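Local structure of 3-chlorocatechol 1,2-dioxygenase (Rhodococcus opacus, 2BOY) at residues 56-60 with 72-76. The protein probably opens the aromatic ring of 3-chlorocatechol and related catechols between the two hydroxylated carbons, using a ferric iron and molecular oxygen. Residues are numbered along the deposited sequence; the frame is centred on the assembly and turned at random.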
loop_
_atom_site.group_PDB
_atom_site.type_symbol
_atom_site.label_atom_id
_atom_site.label_comp_id
_atom_site.label_asym_id
_atom_site.label_seq_id
_atom_site.Cartn_x
_atom_site.Cartn_y
_atom_site.Cartn_z
ATOM N N GLU A 56 3.643 10.304 -6.696
ATOM C CA GLU A 56 4.621 10.667 -7.742
ATOM C C GLU A 56 5.073 12.143 -7.678
ATOM O O GLU A 56 6.248 12.435 -7.933
ATOM C CB GLU A 56 4.180 10.261 -9.167
ATOM C CG GLU A 56 5.304 10.302 -10.212
ATOM C CD GLU A 56 4.860 10.232 -11.666
ATOM O OE1 GLU A 56 5.738 10.458 -12.544
ATOM O OE2 GLU A 56 3.665 10.002 -11.957
ATOM N N HIS A 57 4.153 13.079 -7.380
ATOM C CA HIS A 57 4.567 14.488 -7.243
ATOM C C HIS A 57 5.774 14.670 -6.299
ATOM O O HIS A 57 6.681 15.485 -6.576
ATOM C CB HIS A 57 3.404 15.410 -6.822
ATOM C CG HIS A 57 2.968 15.231 -5.400
ATOM N ND1 HIS A 57 3.479 15.997 -4.364
ATOM C CD2 HIS A 57 2.088 14.366 -4.835
ATOM C CE1 HIS A 57 2.919 15.614 -3.226
ATOM N NE2 HIS A 57 2.071 14.628 -3.487
ATOM N N ALA A 58 5.771 13.938 -5.183
ATOM C CA ALA A 58 6.876 14.034 -4.208
ATOM C C ALA A 58 8.162 13.469 -4.804
ATOM O O ALA A 58 9.251 14.014 -4.613
ATOM C CB ALA A 58 6.533 13.288 -2.898
ATOM N N ILE A 59 8.041 12.341 -5.479
ATOM C CA ILE A 59 9.209 11.707 -6.118
ATOM C C ILE A 59 9.757 12.663 -7.206
ATOM O O ILE A 59 10.993 12.921 -7.324
ATOM C CB ILE A 59 8.796 10.341 -6.718
ATOM C CG1 ILE A 59 8.428 9.331 -5.597
ATOM C CG2 ILE A 59 9.887 9.835 -7.715
ATOM C CD1 ILE A 59 9.664 8.706 -4.838
ATOM N N GLU A 60 8.853 13.175 -8.027
ATOM C CA GLU A 60 9.254 14.070 -9.107
ATOM C C GLU A 60 9.871 15.375 -8.572
ATOM O O GLU A 60 10.801 15.912 -9.157
ATOM C CB GLU A 60 8.045 14.362 -9.998
ATOM C CG GLU A 60 8.447 14.846 -11.396
ATOM C CD GLU A 60 8.807 16.338 -11.407
ATOM O OE1 GLU A 60 8.330 17.112 -10.542
ATOM O OE2 GLU A 60 9.556 16.733 -12.291
ATOM N N SER A 72 9.697 20.597 -15.056
ATOM C CA SER A 72 9.275 19.216 -15.338
ATOM C C SER A 72 8.037 18.925 -14.510
ATOM O O SER A 72 7.722 19.699 -13.605
ATOM C CB SER A 72 10.377 18.227 -14.921
ATOM O OG SER A 72 10.758 18.521 -13.587
ATOM N N SER A 73 7.384 17.781 -14.771
ATOM C CA SER A 73 6.265 17.350 -13.926
ATOM C C SER A 73 6.094 15.837 -13.919
ATOM O O SER A 73 6.862 15.125 -14.588
ATOM C CB SER A 73 4.963 18.045 -14.329
ATOM O OG SER A 73 3.991 17.843 -13.295
ATOM N N ILE A 74 5.106 15.329 -13.174
ATOM C CA ILE A 74 4.897 13.876 -13.141
ATOM C C ILE A 74 4.547 13.361 -14.520
ATOM O O ILE A 74 3.985 14.095 -15.346
ATOM C CB ILE A 74 3.829 13.427 -12.114
ATOM C CG1 ILE A 74 2.419 13.901 -12.546
ATOM C CG2 ILE A 74 4.151 13.955 -10.672
ATOM C CD1 ILE A 74 1.306 13.329 -11.665
ATOM N N GLN A 75 4.843 12.089 -14.765
ATOM C CA GLN A 75 4.365 11.435 -15.983
ATOM C C GLN A 75 2.880 11.014 -15.851
ATOM O O GLN A 75 2.108 11.073 -16.819
ATOM C CB GLN A 75 5.191 10.170 -16.243
ATOM C CG GLN A 75 4.808 9.492 -17.579
ATOM C CD GLN A 75 5.678 8.329 -17.934
ATOM O OE1 GLN A 75 5.173 7.213 -18.145
ATOM N NE2 GLN A 75 6.983 8.549 -17.989
ATOM N N GLY A 76 2.505 10.530 -14.671
ATOM C CA GLY A 76 1.193 9.906 -14.494
ATOM C C GLY A 76 1.161 8.515 -15.153
ATOM O O GLY A 76 2.165 8.046 -15.742
#
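Glu56 sets CG trans to its own backbone N (chi1 -165°) and runs on extended, which carries its carboxylate from the helix to two consecutive backbone N-H groups, whereas Glu60, one turn on, bends at chi2 (-81°) and brings its carboxylate to Ser72. Gln75 N donates to Glu56 OE1 (2.9 Å) from above the carboxylate plane; Gly76 N donates to the syn lone pair of Glu56 OE2 (3.0 Å). Two bonds thus fix the rotation of this buried carboxylate, and OE1 also bonds the hydroxyl of Tyr28 of the second subunit. Asp52 OD1 lies close to Glu56 OE2. With an alanine in place of Glu56, the N-H groups of Gln75 and Gly76 would probably lose their acceptors, Tyr28 of the second subunit its carboxylate partner, and the loop at 75-76 would be freer to shift. In this intradiol dioxygenase the contact joins helix 56-64 of the helical N-terminal region to the loop leading into the beta-rich catalytic domain; Ile74 and Gly76 on that loop line the benzhydroxamic acid pocket beside the iron. Ile74 runs obliquely across the Glu56 side chain, its CB 3.4 Å from Glu56 CD, and its CG2 methyl rests against the helix backbone, 3.4 Å from His57 N. Ser72 OG gives a short bond to Glu60 OE2 (2.5 Å), nearly in line with the C-O bond, while Lys225 makes a salt bridge to Glu60 OE1.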